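Local coordinates for periplasmic binding protein component of an ABC type zinc uptake transporter (Synechocystis sp., PDB 1PQ4) that probably captures zinc in the periplasm and delivers it to the membrane components of an ABC-type zinc uptake transporter, at residues P10-Q13 and Y14-E17; T139-K142 and R143-T146; A168-L171 and A172-R176. One frame throughout, in Å; residues are numbered along the deposited sequence.

Interaction 1. Residues P10-Q13 and Y14-E17; sequences PPQQ and YFLE
P11 O is gripped by two backbone amides of the next turn. F15 N bonds P11 O at 3.3 Å, fairly straight and in the carbonyl plane, while Y14 N meets P11 O at 3.0 Å in a weak, strongly bent bond. The same oxygen sits over the centre of one face of the F15 ring, 3.5 Å above its plane, so the phenyl group lies under the carbonyl that its own N-H also bonds. The ring gets there because CG of F15 stands anti to its carbonyl carbon (chi1 -58°), turned back toward the preceding turn, where CD1 packs near Q12 CA. This is the early part of helix 10-20, the connection of a beta-alpha-beta crossover from strand 3-7 to strand 24-28, and P11 lies about 10 Å from the zinc ion, measured from its side chain. The buried amide of Q12 has its partners elsewhere: its OE1 accepts a bond from I9 N, just before P10. F15 also meets W273 edge-to-face, and an alanine here would probably leave the W273 ring without that partner and open a gap below P11 O. Further along, L16 N bonds Q12 O at 2.9 Å, and L16 CD2 lies against the same oxygen. On the more exposed side E17 N reaches Q13 O at 2.8 Å. A water joins the two side chains there, donating to Q13 OE1 at 2.8 Å and to E17 OE1 at 2.7 Å.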
ATOM      1  N   PRO A  10       5.346   5.221   3.881  1.00 14.43           N
ATOM      2  CA  PRO A  10       4.699   6.532   3.791  1.00 14.43           C
ATOM      3  C   PRO A  10       3.177   6.582   3.929  1.00 10.07           C
ATOM      4  O   PRO A  10       2.672   7.435   4.655  1.00 14.44           O
ATOM      5  CB  PRO A  10       5.205   7.114   2.407  1.00 12.60           C
ATOM      6  CG  PRO A  10       6.607   6.386   2.271  1.00 12.46           C
ATOM      7  CD  PRO A  10       6.295   4.986   2.777  1.00 12.34           C
ATOM      8  N   PRO A  11       2.438   5.683   3.250  1.00 10.73           N
ATOM      9  CA  PRO A  11       0.968   5.752   3.391  1.00 13.94           C
ATOM     10  C   PRO A  11       0.522   5.672   4.866  1.00 15.92           C
ATOM     11  O   PRO A  11      -0.492   6.243   5.255  1.00 13.93           O
ATOM     12  CB  PRO A  11       0.491   4.529   2.619  1.00 16.49           C
ATOM     13  CG  PRO A  11       1.565   4.280   1.636  1.00 16.33           C
ATOM     14  CD  PRO A  11       2.830   4.620   2.306  1.00 11.71           C
ATOM     15  N   GLN A  12       1.276   4.937   5.680  1.00 13.88           N
ATOM     16  CA  GLN A  12       0.896   4.814   7.086  1.00 12.78           C
ATOM     17  C   GLN A  12       1.037   6.127   7.807  1.00 13.98           C
ATOM     18  O   GLN A  12       0.400   6.349   8.826  1.00 13.57           O
ATOM     19  CB  GLN A  12       1.752   3.758   7.777  1.00  9.30           C
ATOM     20  CG  GLN A  12       1.385   2.373   7.372  1.00  9.85           C
ATOM     21  CD  GLN A  12       2.300   1.383   8.064  1.00 18.36           C
ATOM     22  OE1 GLN A  12       3.518   1.417   7.837  1.00 15.85           O
ATOM     23  NE2 GLN A  12       1.724   0.514   8.921  1.00 13.33           N
ATOM     24  N   GLN A  13       1.854   7.035   7.282  1.00 11.61           N
ATOM     25  CA  GLN A  13       1.994   8.297   7.976  1.00 12.56           C
ATOM     26  C   GLN A  13       0.685   9.059   7.776  1.00 12.35           C
ATOM     27  O   GLN A  13       0.275   9.842   8.625  1.00 14.95           O
ATOM     28  CB  GLN A  13       3.171   9.084   7.363  1.00 16.64           C
ATOM     29  CG  GLN A  13       3.370  10.450   7.946  1.00 13.90           C
ATOM     30  CD  GLN A  13       2.700  11.536   7.146  1.00 20.78           C
ATOM     31  OE1 GLN A  13       2.442  12.628   7.656  1.00 28.16           O
ATOM     32  NE2 GLN A  13       2.419  11.261   5.902  1.00 13.84           N
ATOM     33  N   TYR A  14       0.078   8.871   6.604  1.00 12.08           N
ATOM     34  CA  TYR A  14      -1.194   9.522   6.307  1.00 13.58           C
ATOM     35  C   TYR A  14      -2.266   9.017   7.335  1.00 15.44           C
ATOM     36  O   TYR A  14      -3.031   9.796   7.901  1.00 13.09           O
ATOM     37  CB  TYR A  14      -1.626   9.151   4.890  1.00 15.61           C
ATOM     38  CG  TYR A  14      -2.929   9.783   4.437  1.00 16.15           C
ATOM     39  CD1 TYR A  14      -2.945  11.062   3.857  1.00 21.39           C
ATOM     40  CD2 TYR A  14      -4.143   9.119   4.607  1.00 10.73           C
ATOM     41  CE1 TYR A  14      -4.128  11.654   3.463  1.00 20.59           C
ATOM     42  CE2 TYR A  14      -5.369   9.715   4.228  1.00 14.39           C
ATOM     43  CZ  TYR A  14      -5.327  10.987   3.653  1.00 23.24           C
ATOM     44  OH  TYR A  14      -6.471  11.617   3.281  1.00 23.22           O
ATOM     45  N   PHE A  15      -2.312   7.708   7.528  1.00  9.68           N
ATOM     46  CA  PHE A  15      -3.278   7.100   8.446  1.00 11.18           C
ATOM     47  C   PHE A  15      -3.017   7.637   9.849  1.00 12.68           C
ATOM     48  O   PHE A  15      -3.943   8.015  10.563  1.00 13.09           O
ATOM     49  CB  PHE A  15      -3.097   5.595   8.486  1.00  9.55           C
ATOM     50  CG  PHE A  15      -3.229   4.904   7.159  1.00 11.44           C
ATOM     51  CD1 PHE A  15      -2.727   3.588   7.022  1.00 13.63           C
ATOM     52  CD2 PHE A  15      -3.842   5.511   6.071  1.00 12.40           C
ATOM     53  CE1 PHE A  15      -2.830   2.897   5.822  1.00 15.56           C
ATOM     54  CE2 PHE A  15      -3.965   4.821   4.835  1.00  8.29           C
ATOM     55  CZ  PHE A  15      -3.457   3.525   4.710  1.00 12.98           C
ATOM     56  N   LEU A  16      -1.752   7.648  10.261  1.00 14.27           N
ATOM     57  CA  LEU A  16      -1.446   8.140  11.596  1.00 13.85           C
ATOM     58  C   LEU A  16      -1.777   9.598  11.789  1.00 20.35           C
ATOM     59  O   LEU A  16      -2.225  10.003  12.888  1.00 17.20           O
ATOM     60  CB  LEU A  16       0.027   7.912  11.966  1.00 16.26           C
ATOM     61  CG  LEU A  16       0.280   6.549  12.645  1.00 18.19           C
ATOM     62  CD1 LEU A  16      -0.329   6.536  14.051  1.00 19.84           C
ATOM     63  CD2 LEU A  16      -0.385   5.427  11.814  1.00 17.94           C
ATOM     64  N   GLU A  17      -1.485  10.409  10.765  1.00 15.25           N
ATOM     65  CA  GLU A  17      -1.805  11.851  10.868  1.00 15.05           C
ATOM     66  C   GLU A  17      -3.324  12.031  11.038  1.00 15.78           C
ATOM     67  O   GLU A  17      -3.758  12.856  11.811  1.00 14.57           O
ATOM     68  CB  GLU A  17      -1.342  12.595   9.605  1.00 15.02           C
ATOM     69  CG  GLU A  17      -1.542  14.129   9.628  1.00 17.60           C
ATOM     70  CD  GLU A  17      -0.899  14.816  10.828  1.00 21.00           C
ATOM     71  OE1 GLU A  17       0.123  14.311  11.368  1.00 22.09           O
ATOM     72  OE2 GLU A  17      -1.424  15.890  11.233  1.00 24.83           O
TER
HETATM   73  O   HOH W   1       2.463  13.505  10.360  1.00 19.84           O

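Interaction 2. Residues T139-K142 and R143-T146; sequences TLVK and RQAT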
ATOM      1  N   THR A 139     -11.501  -0.157   2.189  1.00 12.79           N
ATOM      2  CA  THR A 139     -12.306  -1.034   3.061  1.00 17.74           C
ATOM      3  C   THR A 139     -11.434  -1.629   4.165  1.00 15.37           C
ATOM      4  O   THR A 139     -11.781  -1.578   5.337  1.00 16.86           O
ATOM      5  CB  THR A 139     -12.969  -2.115   2.170  1.00 20.55           C
ATOM      6  OG1 THR A 139     -13.963  -1.449   1.388  1.00 23.36           O
ATOM      7  CG2 THR A 139     -13.677  -3.221   2.980  1.00 29.36           C
ATOM      8  N   LEU A 140     -10.280  -2.158   3.787  1.00 13.41           N
ATOM      9  CA  LEU A 140      -9.384  -2.746   4.770  1.00 13.74           C
ATOM     10  C   LEU A 140      -8.702  -1.663   5.592  1.00 16.86           C
ATOM     11  O   LEU A 140      -8.334  -1.885   6.744  1.00 15.06           O
ATOM     12  CB  LEU A 140      -8.364  -3.640   4.051  1.00 12.45           C
ATOM     13  CG  LEU A 140      -8.884  -4.948   3.487  1.00 20.12           C
ATOM     14  CD1 LEU A 140      -9.961  -4.683   2.484  1.00 39.31           C
ATOM     15  CD2 LEU A 140      -7.701  -5.690   2.783  1.00 14.07           C
ATOM     16  N   VAL A 141      -8.561  -0.455   5.045  1.00 13.68           N
ATOM     17  CA  VAL A 141      -7.935   0.569   5.868  1.00 12.15           C
ATOM     18  C   VAL A 141      -8.845   0.971   7.018  1.00  9.89           C
ATOM     19  O   VAL A 141      -8.368   1.456   8.031  1.00 13.72           O
ATOM     20  CB  VAL A 141      -7.487   1.810   4.986  1.00 11.15           C
ATOM     21  CG1 VAL A 141      -7.069   3.016   5.852  1.00  8.48           C
ATOM     22  CG2 VAL A 141      -6.231   1.346   4.171  1.00 10.40           C
ATOM     23  N   LYS A 142     -10.164   0.874   6.817  1.00 13.04           N
ATOM     24  CA  LYS A 142     -11.060   1.120   7.963  1.00 15.43           C
ATOM     25  C   LYS A 142     -10.671   0.225   9.134  1.00 15.80           C
ATOM     26  O   LYS A 142     -10.673   0.671  10.260  1.00 13.57           O
ATOM     27  CB  LYS A 142     -12.527   0.772   7.656  1.00 18.63           C
ATOM     28  CG  LYS A 142     -13.142   1.680   6.581  1.00 19.87           C
ATOM     29  CD  LYS A 142     -14.627   1.306   6.393  1.00 28.41           C
ATOM     30  CE  LYS A 142     -15.282   2.071   5.239  1.00 34.28           C
ATOM     31  NZ  LYS A 142     -16.780   1.833   5.288  1.00 32.78           N
ATOM     32  N   ARG A 143     -10.398  -1.041   8.855  1.00 16.81           N
ATOM     33  CA  ARG A 143      -9.992  -1.980   9.926  1.00 19.45           C
ATOM     34  C   ARG A 143      -8.648  -1.597  10.481  1.00 17.29           C
ATOM     35  O   ARG A 143      -8.468  -1.628  11.702  1.00 15.89           O
ATOM     36  CB  ARG A 143      -9.903  -3.417   9.395  1.00 24.08           C
ATOM     37  CG  ARG A 143     -11.077  -3.836   8.545  1.00 41.95           C
ATOM     38  CD  ARG A 143     -12.344  -3.773   9.339  1.00 52.81           C
ATOM     39  NE  ARG A 143     -13.475  -4.402   8.664  1.00 64.89           N
ATOM     40  CZ  ARG A 143     -14.489  -4.968   9.317  1.00 72.30           C
ATOM     41  NH1 ARG A 143     -14.495  -4.983  10.650  1.00 74.23           N
ATOM     42  NH2 ARG A 143     -15.504  -5.504   8.645  1.00 74.10           N
ATOM     43  N   GLN A 144      -7.676  -1.235   9.605  1.00 14.74           N
ATOM     44  CA  GLN A 144      -6.359  -0.850  10.138  1.00 12.38           C
ATOM     45  C   GLN A 144      -6.478   0.363  11.028  1.00 14.43           C
ATOM     46  O   GLN A 144      -5.869   0.428  12.098  1.00 14.84           O
ATOM     47  CB  GLN A 144      -5.382  -0.559   8.991  1.00 17.40           C
ATOM     48  CG  GLN A 144      -5.017  -1.809   8.166  1.00 13.72           C
ATOM     49  CD  GLN A 144      -4.585  -1.446   6.742  1.00 16.84           C
ATOM     50  OE1 GLN A 144      -3.562  -0.801   6.547  1.00 17.74           O
ATOM     51  NE2 GLN A 144      -5.383  -1.857   5.754  1.00 16.18           N
ATOM     52  N   ALA A 145      -7.266   1.338  10.580  1.00 12.75           N
ATOM     53  CA  ALA A 145      -7.433   2.552  11.345  1.00 10.95           C
ATOM     54  C   ALA A 145      -8.043   2.291  12.727  1.00 12.50           C
ATOM     55  O   ALA A 145      -7.638   2.922  13.707  1.00 14.23           O
ATOM     56  CB  ALA A 145      -8.355   3.572  10.566  1.00 11.45           C
ATOM     57  N   THR A 146      -9.063   1.438  12.759  1.00 13.48           N
ATOM     58  CA  THR A 146      -9.722   1.115  14.041  1.00 13.79           C
ATOM     59  C   THR A 146      -8.714   0.491  15.030  1.00 15.75           C
ATOM     60  O   THR A 146      -8.622   0.896  16.170  1.00 16.42           O
ATOM     61  CB  THR A 146     -10.894   0.191  13.777  1.00 17.18           C
ATOM     62  OG1 THR A 146     -11.799   0.883  12.921  1.00 17.77           O
ATOM     63  CG2 THR A 146     -11.618  -0.211  15.085  1.00 20.04           C
TER
HETATM   64  O   HOH W   2     -14.172  -2.876   6.746  1.00 40.90           O
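V141 and Q144 cross obliquely one turn apart, the methyl CG2 of V141 lying 3.7 Å from NE2 of Q144. The glutamine runs extended from CG and turns back along the helix, its CG anti to its own carbonyl carbon (chi1 -67°), which brings the amide beside the backbone of L140 and V141. Q144 NE2 hydrogen-bonds I134 O in the preceding loop. L140 O takes the backbone N of Q144 at 3.0 Å, a fairly straight bond in the carbonyl plane. R143 leaves by another flank: bent at chi2, it keeps CB and CG against L140 O and directs NE to a water that donates to T139 O, the contact from NE being weak. The K142 chain, extended beyond CG, carries NZ to a salt bridge with E175 of helix 160-185. Its carbonyl stays behind, and T146 grips K142 O twice: its OG1 donates at 2.9 Å and its N at 3.1 Å, from opposite faces of the carbonyl plane. A145 keeps its methyl against V141 O, while A145 N bonds V141 O at 2.8 Å. The chemistry thus divides round helix 138-155: the buried amide of Q144 is tied to the loop that follows the zinc ligand H133, whereas the threonine hydroxyl on the exposed side is satisfied within the helix by a main-chain oxygen.

Interaction 3. Residues A168-L171 and A172-R176; sequences AAFL and AELER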
ATOM      1  N   ALA A 168     -13.408   8.344  13.971  1.00 15.25           N
ATOM      2  CA  ALA A 168     -14.737   8.438  13.338  1.00 14.29           C
ATOM      3  C   ALA A 168     -14.680   9.320  12.072  1.00 13.50           C
ATOM      4  O   ALA A 168     -15.294   8.981  11.050  1.00 11.89           O
ATOM      5  CB  ALA A 168     -15.794   9.004  14.368  1.00 13.69           C
ATOM      6  N   ALA A 169     -13.958  10.443  12.160  1.00 14.61           N
ATOM      7  CA  ALA A 169     -13.812  11.337  11.020  1.00 14.64           C
ATOM      8  C   ALA A 169     -13.135  10.584   9.880  1.00 15.81           C
ATOM      9  O   ALA A 169     -13.579  10.596   8.726  1.00 16.26           O
ATOM     10  CB  ALA A 169     -12.967  12.594  11.425  1.00 13.86           C
ATOM     11  N   PHE A 170     -12.031   9.912  10.193  1.00 13.57           N
ATOM     12  CA  PHE A 170     -11.347   9.167   9.126  1.00 11.61           C
ATOM     13  C   PHE A 170     -12.204   8.021   8.558  1.00 11.12           C
ATOM     14  O   PHE A 170     -12.182   7.810   7.352  1.00 12.42           O
ATOM     15  CB  PHE A 170      -9.996   8.629   9.661  1.00 12.16           C
ATOM     16  CG  PHE A 170      -9.097   8.022   8.597  1.00 16.49           C
ATOM     17  CD1 PHE A 170      -8.220   6.997   8.943  1.00 18.33           C
ATOM     18  CD2 PHE A 170      -9.081   8.523   7.294  1.00 17.18           C
ATOM     19  CE1 PHE A 170      -7.338   6.486   7.994  1.00 17.45           C
ATOM     20  CE2 PHE A 170      -8.232   8.036   6.350  1.00 13.21           C
ATOM     21  CZ  PHE A 170      -7.348   7.007   6.693  1.00 19.30           C
ATOM     22  N   LEU A 171     -12.962   7.259   9.380  1.00 13.56           N
ATOM     23  CA  LEU A 171     -13.788   6.181   8.787  1.00 11.01           C
ATOM     24  C   LEU A 171     -14.840   6.747   7.823  1.00 15.46           C
ATOM     25  O   LEU A 171     -15.129   6.149   6.788  1.00 15.62           O
ATOM     26  CB  LEU A 171     -14.528   5.341   9.860  1.00 12.78           C
ATOM     27  CG  LEU A 171     -13.568   4.571  10.807  1.00 17.90           C
ATOM     28  CD1 LEU A 171     -14.371   3.954  12.014  1.00 19.49           C
ATOM     29  CD2 LEU A 171     -12.808   3.478   9.976  1.00 20.47           C
ATOM     30  N   ALA A 172     -15.421   7.901   8.161  1.00 16.16           N
ATOM     31  CA  ALA A 172     -16.446   8.498   7.270  1.00 16.95           C
ATOM     32  C   ALA A 172     -15.797   8.958   5.944  1.00 15.88           C
ATOM     33  O   ALA A 172     -16.401   8.859   4.870  1.00 15.18           O
ATOM     34  CB  ALA A 172     -17.115   9.693   8.006  1.00 16.47           C
ATOM     35  N   GLU A 173     -14.590   9.515   6.034  1.00 14.48           N
ATOM     36  CA  GLU A 173     -13.860   9.925   4.841  1.00 15.62           C
ATOM     37  C   GLU A 173     -13.591   8.679   4.003  1.00 15.22           C
ATOM     38  O   GLU A 173     -13.667   8.709   2.778  1.00 15.34           O
ATOM     39  CB  GLU A 173     -12.485  10.534   5.184  1.00 21.65           C
ATOM     40  CG  GLU A 173     -12.454  11.882   5.872  1.00 31.13           C
ATOM     41  CD  GLU A 173     -11.013  12.260   6.296  1.00 40.84           C
ATOM     42  OE1 GLU A 173     -10.081  12.177   5.465  1.00 40.39           O
ATOM     43  OE2 GLU A 173     -10.811  12.635   7.473  1.00 52.59           O
ATOM     44  N   LEU A 174     -13.220   7.582   4.657  1.00 15.15           N
ATOM     45  CA  LEU A 174     -12.931   6.368   3.886  1.00 14.25           C
ATOM     46  C   LEU A 174     -14.163   5.857   3.123  1.00 16.93           C
ATOM     47  O   LEU A 174     -14.028   5.334   2.014  1.00 14.35           O
ATOM     48  CB  LEU A 174     -12.363   5.247   4.818  1.00 12.82           C
ATOM     49  CG  LEU A 174     -10.941   5.614   5.317  1.00 17.20           C
ATOM     50  CD1 LEU A 174     -10.536   4.795   6.560  1.00 16.61           C
ATOM     51  CD2 LEU A 174      -9.977   5.341   4.176  1.00 17.31           C
ATOM     52  N   GLU A 175     -15.359   5.940   3.728  1.00 17.53           N
ATOM     53  CA  GLU A 175     -16.568   5.472   3.036  1.00 18.22           C
ATOM     54  C   GLU A 175     -16.845   6.364   1.856  1.00 15.31           C
ATOM     55  O   GLU A 175     -17.223   5.904   0.789  1.00 17.36           O
ATOM     56  CB  GLU A 175     -17.804   5.488   3.955  1.00 22.36           C
ATOM     57  CG  GLU A 175     -18.280   4.101   4.259  1.00 41.27           C
ATOM     58  CD  GLU A 175     -18.484   3.285   2.995  1.00 44.08           C
ATOM     59  OE1 GLU A 175     -19.564   3.385   2.378  1.00 50.63           O
ATOM     60  OE2 GLU A 175     -17.556   2.557   2.598  1.00 46.27           O
ATOM     61  N   ARG A 176     -16.651   7.653   2.045  1.00 18.23           N
ATOM     62  CA  ARG A 176     -16.878   8.602   0.946  1.00 19.93           C
ATOM     63  C   ARG A 176     -15.866   8.321  -0.199  1.00 19.52           C
ATOM     64  O   ARG A 176     -16.237   8.225  -1.361  1.00 17.78           O
ATOM     65  CB  ARG A 176     -16.760  10.024   1.497  1.00 20.85           C
ATOM     66  CG  ARG A 176     -16.832  11.137   0.469  1.00 33.54           C
ATOM     67  CD  ARG A 176     -15.941  12.212   1.025  1.00 49.19           C
ATOM     68  NE  ARG A 176     -15.778  13.404   0.216  1.00 62.00           N
ATOM     69  CZ  ARG A 176     -14.879  14.337   0.508  1.00 70.19           C
ATOM     70  NH1 ARG A 176     -14.101  14.173   1.576  1.00 69.78           N
ATOM     71  NH2 ARG A 176     -14.757  15.423  -0.254  1.00 72.69           N
TER
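L174 sets its methyl CD1 almost exactly over the middle of the F170 ring, 3.7 Å from the centroid and only 5° off the ring normal, a CH-pi contact between residues one turn apart. CG of the same leucine lies 3.8 Å from F170 CE2, so the branched end covers that face from the centre toward one side. The phenylalanine can offer its face because its CG stands anti to the backbone N (chi1 -171°), swinging the ring forward along the helix toward L174. Beneath the pair, L174 N bonds F170 O at 2.9 Å. L174 CG lies 3.2 Å from F170 O; packing is close here, and both residues are buried. V141 and A145 of helix 138-155 and Y14 and F15 of helix 10-20 also touch F170. L171 joins from the flank, its CD2 4.3 Å from L174 CD1, a looser apolar contact.

The exposed side, at A168, A169 and A172, is much thinner. These residues bring only methyl groups to the surface, and their contact is mainly backbone: A172 N to A168 O and E173 N to A169 O, both 3.1 Å. Two glutamates border the packed face. E173 runs extended with its CG against A169 O and places OE1 near the plane of the F170 ring at its edge, where the carboxylate pairs with K18 of helix 10-20. E175 bends off at chi2 to meet K142 and N178, leaving its side chain little contact with L171, though its N bonds L171 O. An apolar stripe flanked by charged residues, on a helix of 26 residues, fits the long backbone helix that spans the two lobes in metal-binding proteins of the solute-binding protein 9 family.

How the interactions relate
The three interactions are short two-turn pieces of three helices that pack on one another. Interaction 1 belongs to helix 10-20, its P11 side chain about 10 Å from the zinc ion; interaction 2 lies on helix 138-155, which touches both others, and interaction 3, farthest from the chain's centre, on helix 160-185. Their buried faces meet in a shared apolar layer: F15 CZ packs 3.6 Å from V141 CG2, F15 CD2 3.9 Å from F170 CZ, and A145 CB 3.8 Å from F170 CD1. Toward the surface, K142 NZ and E175 OE2, 2.9 Å apart, form a salt bridge joining interactions 2 and 3. Interaction 1 has a water between two side chains, interaction 2 a weaker bridge from arginine to backbone oxygen; interaction 3 relies on leucine-to-ring packing.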